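Local structure of putative oxidoreductase (3C24) at residues A25-K30 and V70-L75; K30-A35 and G55-D60. The protein is a putative oxidoreductase that probably binds a nicotinamide dinucleotide in a Rossmann-type domain, its substrate being unknown. All coordinates share one frame; numbering follows the deposited sequence.

Contact 1 (A25-K30 and V70-L75); sequences ARITRK and VVVLAL
I27 reaches from helix 22-33 to V72 and A74 on strand 70-73 and its exit, the packing of a helix on the parallel part of the mixed sheet of a Rossmann-type domain. The whole contact runs through one methyl, CD1. CG1 takes the crowded position between the backbone N and the carbonyl carbon (chi1 64°), and the second torsion is then extended (chi2 -172°), which carries CD1 straight out from the helix. There it meets the methyl of A74, I27 CD1 to A74 CB 3.8 Å, and lies more loosely against V72, with 4.4 Å from I27 CD1 to V72 CG1. No hydrogen bond crosses; both side-chain contacts are apolar, and together the segments bury 77 Å².

The nearest CA atoms, those of I27 and A74, are 8.6 Å apart. L100 and W173, both from loops, also touch I27, while V72 packs on V14 of the adjacent strand 13-17. A74 sits where the strand has just ended, at the centre of an inverse gamma turn. Both A74 and V72 point their CB toward the helix, whereas L73 between them points away and packs on I80 of helix 77-87. The turn at A74 carries a weak backbone bond from L75 N to L73 O, 2.9 Å long.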
ATOM      1  N   ALA A  25       2.165  -2.938  27.614  1.00 20.82           N
ATOM      2  CA  ALA A  25       0.859  -2.859  28.242  1.00 19.37           C
ATOM      3  C   ALA A  25      -0.244  -3.633  27.475  1.00 17.56           C
ATOM      4  O   ALA A  25      -1.080  -4.341  28.062  1.00 17.74           O
ATOM      5  CB  ALA A  25       0.492  -1.368  28.482  1.00 19.74           C
ATOM      6  N   ARG A  26      -0.216  -3.531  26.159  1.00 18.31           N
ATOM      7  CA  ARG A  26      -1.215  -4.220  25.327  1.00 16.13           C
ATOM      8  C   ARG A  26      -1.121  -5.728  25.472  1.00 17.49           C
ATOM      9  O   ARG A  26      -2.119  -6.413  25.621  1.00 16.64           O
ATOM     10  CB  ARG A  26      -1.069  -3.832  23.856  1.00 20.60           C
ATOM     11  CG  ARG A  26      -1.534  -2.404  23.529  1.00 23.93           C
ATOM     12  CD  ARG A  26      -1.112  -2.051  22.055  1.00 38.16           C
ATOM     13  N   ILE A  27       0.100  -6.228  25.377  1.00 17.30           N
ATOM     14  CA  ILE A  27       0.341  -7.675  25.479  1.00 17.92           C
ATOM     15  C   ILE A  27       0.086  -8.213  26.892  1.00 16.21           C
ATOM     16  O   ILE A  27      -0.395  -9.334  27.078  1.00 17.24           O
ATOM     17  CB  ILE A  27       1.714  -8.134  24.911  1.00 16.32           C
ATOM     18  CG1 ILE A  27       2.894  -7.564  25.667  1.00 19.70           C
ATOM     19  CG2 ILE A  27       1.809  -7.866  23.421  1.00 21.58           C
ATOM     20  CD1 ILE A  27       4.240  -7.896  24.951  1.00 22.67           C
ATOM     21  N   THR A  28       0.385  -7.381  27.888  1.00 16.67           N
ATOM     22  CA  THR A  28       0.170  -7.731  29.279  1.00 16.43           C
ATOM     23  C   THR A  28      -1.325  -7.874  29.541  1.00 14.95           C
ATOM     24  O   THR A  28      -1.772  -8.824  30.196  1.00 16.96           O
ATOM     25  CB  THR A  28       0.820  -6.706  30.223  1.00 16.07           C
ATOM     26  OG1 THR A  28       2.238  -6.682  29.978  1.00 18.08           O
ATOM     27  CG2 THR A  28       0.563  -7.037  31.649  1.00 18.17           C
ATOM     28  N   ARG A  29      -2.116  -6.943  28.988  1.00 15.50           N
ATOM     29  CA  ARG A  29      -3.581  -7.029  29.128  1.00 14.90           C
ATOM     30  C   ARG A  29      -4.081  -8.345  28.499  1.00 17.31           C
ATOM     31  O   ARG A  29      -4.898  -9.051  29.074  1.00 16.34           O
ATOM     32  CB  ARG A  29      -4.308  -5.838  28.514  1.00 16.09           C
ATOM     33  CG  ARG A  29      -5.816  -6.057  28.350  1.00 24.81           C
ATOM     34  CD  ARG A  29      -6.486  -4.787  27.799  1.00 32.82           C
ATOM     35  NE  ARG A  29      -6.997  -4.006  28.893  1.00 33.71           N
ATOM     36  CZ  ARG A  29      -7.101  -2.682  28.915  1.00 44.56           C
ATOM     37  NH1 ARG A  29      -6.689  -1.954  27.893  1.00 42.58           N
ATOM     38  NH2 ARG A  29      -7.592  -2.088  29.993  1.00 41.81           N
ATOM     39  N   LYS A  30      -3.540  -8.680  27.339  1.00 18.66           N
ATOM     40  CA  LYS A  30      -3.951  -9.926  26.678  1.00 17.73           C
ATOM     41  C   LYS A  30      -3.668 -11.135  27.550  1.00 15.71           C
ATOM     42  O   LYS A  30      -4.504 -12.046  27.683  1.00 17.21           O
ATOM     43  CB  LYS A  30      -3.249 -10.115  25.321  1.00 18.52           C
ATOM     44  CG  LYS A  30      -3.625  -9.120  24.226  1.00 21.79           C
ATOM     45  CD  LYS A  30      -4.946  -9.431  23.612  1.00 19.28           C
ATOM     46  CE  LYS A  30      -5.274  -8.519  22.389  1.00 21.66           C
ATOM     47  NZ  LYS A  30      -6.535  -8.886  21.641  1.00 18.05           N
ATOM     48  N   VAL A  70       7.719 -18.840  31.027  1.00 17.70           N
ATOM     49  CA  VAL A  70       7.997 -18.019  29.855  1.00 16.47           C
ATOM     50  C   VAL A  70       8.342 -16.630  30.348  1.00 17.05           C
ATOM     51  O   VAL A  70       7.704 -16.110  31.257  1.00 18.80           O
ATOM     52  CB  VAL A  70       6.757 -17.941  28.920  1.00 18.39           C
ATOM     53  CG1 VAL A  70       7.059 -17.142  27.641  1.00 16.00           C
ATOM     54  CG2 VAL A  70       6.264 -19.330  28.558  1.00 16.69           C
ATOM     55  N   VAL A  71       9.380 -16.054  29.758  1.00 13.45           N
ATOM     56  CA  VAL A  71       9.812 -14.669  30.030  1.00 17.96           C
ATOM     57  C   VAL A  71       9.869 -13.929  28.698  1.00 15.56           C
ATOM     58  O   VAL A  71      10.685 -14.202  27.822  1.00 17.25           O
ATOM     59  CB  VAL A  71      11.167 -14.608  30.726  1.00 18.75           C
ATOM     60  CG1 VAL A  71      11.572 -13.162  30.983  1.00 19.79           C
ATOM     61  CG2 VAL A  71      11.109 -15.403  32.015  1.00 20.33           C
ATOM     62  N   VAL A  72       8.989 -12.940  28.588  1.00 14.93           N
ATOM     63  CA  VAL A  72       8.803 -12.143  27.398  1.00 14.71           C
ATOM     64  C   VAL A  72       9.546 -10.841  27.523  1.00 16.36           C
ATOM     65  O   VAL A  72       9.332 -10.053  28.460  1.00 17.15           O
ATOM     66  CB  VAL A  72       7.299 -11.841  27.114  1.00 15.35           C
ATOM     67  CG1 VAL A  72       7.218 -10.965  25.843  1.00 17.26           C
ATOM     68  CG2 VAL A  72       6.482 -13.106  26.971  1.00 15.91           C
ATOM     69  N   LEU A  73      10.415 -10.587  26.562  1.00 19.35           N
ATOM     70  CA  LEU A  73      11.222  -9.376  26.558  1.00 19.90           C
ATOM     71  C   LEU A  73      10.567  -8.250  25.761  1.00 20.03           C
ATOM     72  O   LEU A  73      10.897  -8.028  24.603  1.00 20.58           O
ATOM     73  CB  LEU A  73      12.640  -9.664  25.999  1.00 18.14           C
ATOM     74  CG  LEU A  73      13.364 -10.876  26.626  1.00 23.96           C
ATOM     75  CD1 LEU A  73      14.795 -10.916  26.123  1.00 26.53           C
ATOM     76  CD2 LEU A  73      13.387 -10.822  28.126  1.00 19.28           C
ATOM     77  N   ALA A  74       9.598  -7.582  26.388  1.00 20.73           N
ATOM     78  CA  ALA A  74       8.830  -6.493  25.712  1.00 21.26           C
ATOM     79  C   ALA A  74       9.581  -5.169  25.827  1.00 23.62           C
ATOM     80  O   ALA A  74       9.097  -4.207  26.430  1.00 25.58           O
ATOM     81  CB  ALA A  74       7.424  -6.373  26.303  1.00 20.87           C
ATOM     82  N   LEU A  75      10.795  -5.172  25.302  1.00 21.54           N
ATOM     83  CA  LEU A  75      11.698  -4.042  25.382  1.00 22.09           C
ATOM     84  C   LEU A  75      12.265  -3.685  24.023  1.00 24.17           C
ATOM     85  O   LEU A  75      12.273  -4.525  23.128  1.00 22.76           O
ATOM     86  CB  LEU A  75      12.846  -4.389  26.300  1.00 24.58           C
ATOM     87  CG  LEU A  75      12.378  -4.712  27.726  1.00 29.03           C
ATOM     88  CD1 LEU A  75      13.470  -5.432  28.455  1.00 37.16           C
ATOM     89  CD2 LEU A  75      11.933  -3.448  28.433  1.00 25.20           C
TER

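Contact 2 (K30-A35 and G55-D60); sequences KIHDSA and GIPLTD
H32, near the end of helix 22-33, lays its imidazole against the loop G55-P57. From CB the side chain points toward that loop, and CG stands anti to the backbone N (chi1 -170°), bringing the ring alongside I56. H32 CG lies 4.0 Å from I56 CG1, and ND1 of the same ring is closer to that carbon at 3.7 Å. This is a CH-pi contact: I56 CG1 sits over one face, 4.0 Å from the centroid of the H32 ring and 24° off its normal, displaced toward the rim. Farther out, H32 CE1 comes within 3.7 Å of G55 O, which approaches obliquely and makes no hydrogen bond. At the tip, H32 NE2 meets P57 CD at 3.9 Å, again at a slant.

With an alanine at H32, I56 CG1 would probably lose the ring that covers it, and a gap would be likely beside P57 CD.

I56 is buried, and also packs on L51 of helix 45-53 and L38 of strand 37-41; H32 touches L38 too. After H32 along the chain comes a turn in which I31 O accepts from both S34 N and S34 OG, the hydroxyl 2.8 Å away in the carbonyl plane.

G55 has positive phi (72°) and two bonds back into the last turn of the preceding helix, so the loop facing H32 begins with a Schellman motif, here at the periphery of a Rossmann-type domain.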
ATOM      1  N   LYS A  30      -3.540  -8.680  27.339  1.00 18.66           N
ATOM      2  CA  LYS A  30      -3.951  -9.926  26.678  1.00 17.73           C
ATOM      3  C   LYS A  30      -3.668 -11.135  27.550  1.00 15.71           C
ATOM      4  O   LYS A  30      -4.504 -12.046  27.683  1.00 17.21           O
ATOM      5  CB  LYS A  30      -3.249 -10.115  25.321  1.00 18.52           C
ATOM      6  CG  LYS A  30      -3.625  -9.120  24.226  1.00 21.79           C
ATOM      7  CD  LYS A  30      -4.946  -9.431  23.612  1.00 19.28           C
ATOM      8  CE  LYS A  30      -5.274  -8.519  22.389  1.00 21.66           C
ATOM      9  NZ  LYS A  30      -6.535  -8.886  21.641  1.00 18.05           N
ATOM     10  N   ILE A  31      -2.481 -11.174  28.148  1.00 15.87           N
ATOM     11  CA  ILE A  31      -2.123 -12.302  29.021  1.00 13.73           C
ATOM     12  C   ILE A  31      -2.984 -12.294  30.273  1.00 15.69           C
ATOM     13  O   ILE A  31      -3.514 -13.345  30.692  1.00 17.29           O
ATOM     14  CB  ILE A  31      -0.615 -12.299  29.395  1.00 18.14           C
ATOM     15  CG1 ILE A  31       0.211 -12.567  28.135  1.00 16.20           C
ATOM     16  CG2 ILE A  31      -0.244 -13.339  30.455  1.00 15.09           C
ATOM     17  CD1 ILE A  31      -0.082 -13.921  27.371  1.00 17.83           C
ATOM     18  N   HIS A  32      -3.159 -11.114  30.848  1.00 16.18           N
ATOM     19  CA  HIS A  32      -4.013 -10.999  32.039  1.00 17.37           C
ATOM     20  C   HIS A  32      -5.394 -11.580  31.823  1.00 20.21           C
ATOM     21  O   HIS A  32      -5.955 -12.249  32.701  1.00 19.39           O
ATOM     22  CB  HIS A  32      -4.176  -9.519  32.380  1.00 15.78           C
ATOM     23  CG  HIS A  32      -4.813  -9.285  33.705  1.00 17.72           C
ATOM     24  ND1 HIS A  32      -5.876  -8.432  33.876  1.00 24.56           N
ATOM     25  CD2 HIS A  32      -4.518  -9.785  34.925  1.00 19.46           C
ATOM     26  CE1 HIS A  32      -6.213  -8.416  35.156  1.00 20.27           C
ATOM     27  NE2 HIS A  32      -5.415  -9.241  35.814  1.00 21.36           N
ATOM     28  N   ASP A  33      -5.954 -11.292  30.660  1.00 20.76           N
ATOM     29  CA  ASP A  33      -7.324 -11.699  30.340  1.00 19.40           C
ATOM     30  C   ASP A  33      -7.398 -13.150  29.921  1.00 21.68           C
ATOM     31  O   ASP A  33      -8.501 -13.718  29.825  1.00 25.21           O
ATOM     32  CB  ASP A  33      -7.922 -10.861  29.232  1.00 19.75           C
ATOM     33  CG  ASP A  33      -8.187  -9.442  29.652  1.00 22.25           C
ATOM     34  OD1 ASP A  33      -8.148  -9.162  30.865  1.00 25.00           O
ATOM     35  OD2 ASP A  33      -8.467  -8.615  28.772  1.00 25.82           O
ATOM     36  N   SER A  34      -6.242 -13.744  29.647  1.00 18.58           N
ATOM     37  CA  SER A  34      -6.194 -15.158  29.208  1.00 21.38           C
ATOM     38  C   SER A  34      -6.146 -16.118  30.388  1.00 21.58           C
ATOM     39  O   SER A  34      -6.140 -15.707  31.560  1.00 20.62           O
ATOM     40  CB  SER A  34      -4.973 -15.433  28.343  1.00 18.14           C
ATOM     41  OG  SER A  34      -3.803 -15.626  29.132  1.00 19.93           O
ATOM     42  N   ALA A  35      -6.061 -17.410  30.061  1.00 24.32           N
ATOM     43  CA  ALA A  35      -5.991 -18.506  31.070  1.00 23.14           C
ATOM     44  C   ALA A  35      -4.570 -18.658  31.610  1.00 22.77           C
ATOM     45  O   ALA A  35      -4.330 -19.248  32.636  1.00 22.03           O
ATOM     46  CB  ALA A  35      -6.452 -19.825  30.486  1.00 24.09           C
ATOM     47  N   GLY A  55      -6.084  -2.242  36.055  1.00 18.46           N
ATOM     48  CA  GLY A  55      -6.409  -3.254  37.060  1.00 19.62           C
ATOM     49  C   GLY A  55      -5.494  -4.464  37.047  1.00 20.11           C
ATOM     50  O   GLY A  55      -5.850  -5.571  37.477  1.00 23.31           O
ATOM     51  N   ILE A  56      -4.295  -4.264  36.530  1.00 19.70           N
ATOM     52  CA  ILE A  56      -3.307  -5.347  36.466  1.00 19.38           C
ATOM     53  C   ILE A  56      -2.326  -5.286  37.642  1.00 19.91           C
ATOM     54  O   ILE A  56      -1.677  -4.253  37.871  1.00 22.07           O
ATOM     55  CB  ILE A  56      -2.554  -5.334  35.125  1.00 17.90           C
ATOM     56  CG1 ILE A  56      -3.540  -5.504  33.943  1.00 21.04           C
ATOM     57  CG2 ILE A  56      -1.517  -6.439  35.131  1.00 19.09           C
ATOM     58  CD1 ILE A  56      -2.985  -5.165  32.562  1.00 21.53           C
ATOM     59  N   PRO A  57      -2.175  -6.401  38.375  1.00 19.65           N
ATOM     60  CA  PRO A  57      -1.288  -6.338  39.527  1.00 21.59           C
ATOM     61  C   PRO A  57       0.165  -6.235  39.139  1.00 21.27           C
ATOM     62  O   PRO A  57       0.575  -6.751  38.103  1.00 22.82           O
ATOM     63  CB  PRO A  57      -1.529  -7.664  40.256  1.00 24.59           C
ATOM     64  CG  PRO A  57      -2.406  -8.457  39.451  1.00 23.17           C
ATOM     65  CD  PRO A  57      -2.924  -7.668  38.296  1.00 23.14           C
ATOM     66  N   LEU A  58       0.926  -5.528  39.970  1.00 23.20           N
ATOM     67  CA  LEU A  58       2.380  -5.398  39.779  1.00 24.03           C
ATOM     68  C   LEU A  58       3.097  -6.527  40.481  1.00 28.48           C
ATOM     69  O   LEU A  58       2.720  -6.918  41.574  1.00 27.64           O
ATOM     70  CB  LEU A  58       2.923  -4.072  40.273  1.00 28.44           C
ATOM     71  CG  LEU A  58       3.052  -3.105  39.097  1.00 32.86           C
ATOM     72  CD1 LEU A  58       4.004  -3.753  38.055  1.00 34.77           C
ATOM     73  CD2 LEU A  58       1.685  -2.767  38.551  1.00 29.33           C
ATOM     74  N   THR A  59       4.094  -7.094  39.818  1.00 33.48           N
ATOM     75  CA  THR A  59       4.831  -8.212  40.407  1.00 35.18           C
ATOM     76  C   THR A  59       6.212  -7.779  40.826  1.00 35.31           C
ATOM     77  O   THR A  59       7.105  -7.683  39.993  1.00 34.15           O
ATOM     78  CB  THR A  59       4.906  -9.454  39.504  1.00 37.04           C
ATOM     79  OG1 THR A  59       3.671 -10.195  39.572  1.00 33.47           O
ATOM     80  CG2 THR A  59       6.034 -10.374  40.019  1.00 40.18           C
ATOM     81  N   ASP A  60       6.377  -7.549  42.138  1.00 33.16           N
ATOM     82  CA  ASP A  60       7.654  -7.085  42.718  1.00 33.82           C
ATOM     83  C   ASP A  60       8.561  -8.119  43.316  1.00 31.95           C
ATOM     84  O   ASP A  60       8.180  -9.236  43.609  1.00 32.30           O
ATOM     85  CB  ASP A  60       7.405  -6.070  43.788  1.00 32.56           C
ATOM     86  CG  ASP A  60       6.590  -4.926  43.269  1.00 44.62           C
ATOM     87  OD1 ASP A  60       6.496  -4.827  42.006  1.00 50.50           O
ATOM     88  OD2 ASP A  60       6.035  -4.181  44.105  1.00 43.79           O
TER

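Contacts 1 and 2 share helix 22-33, their segments overlapping at K30, and their centres lie about 10 Å apart on the same side of the chain's centre. Along the chain the helix comes first, then the loop 55-60 after helix 45-53, and last strand 70-73, so contact 2 closes a shorter excursion within that of contact 1. The centre of contact 2 lies about 22 Å from the centre of the chain, that of contact 1 about 13 Å. They meet through I56, whose CD1 is 4.0 Å from R29 CA and whose CG2 packs on T28 CG2. One helix thus joins the sheet interior to a peripheral loop within the Rossmann-type domain, which probably binds a dinucleotide.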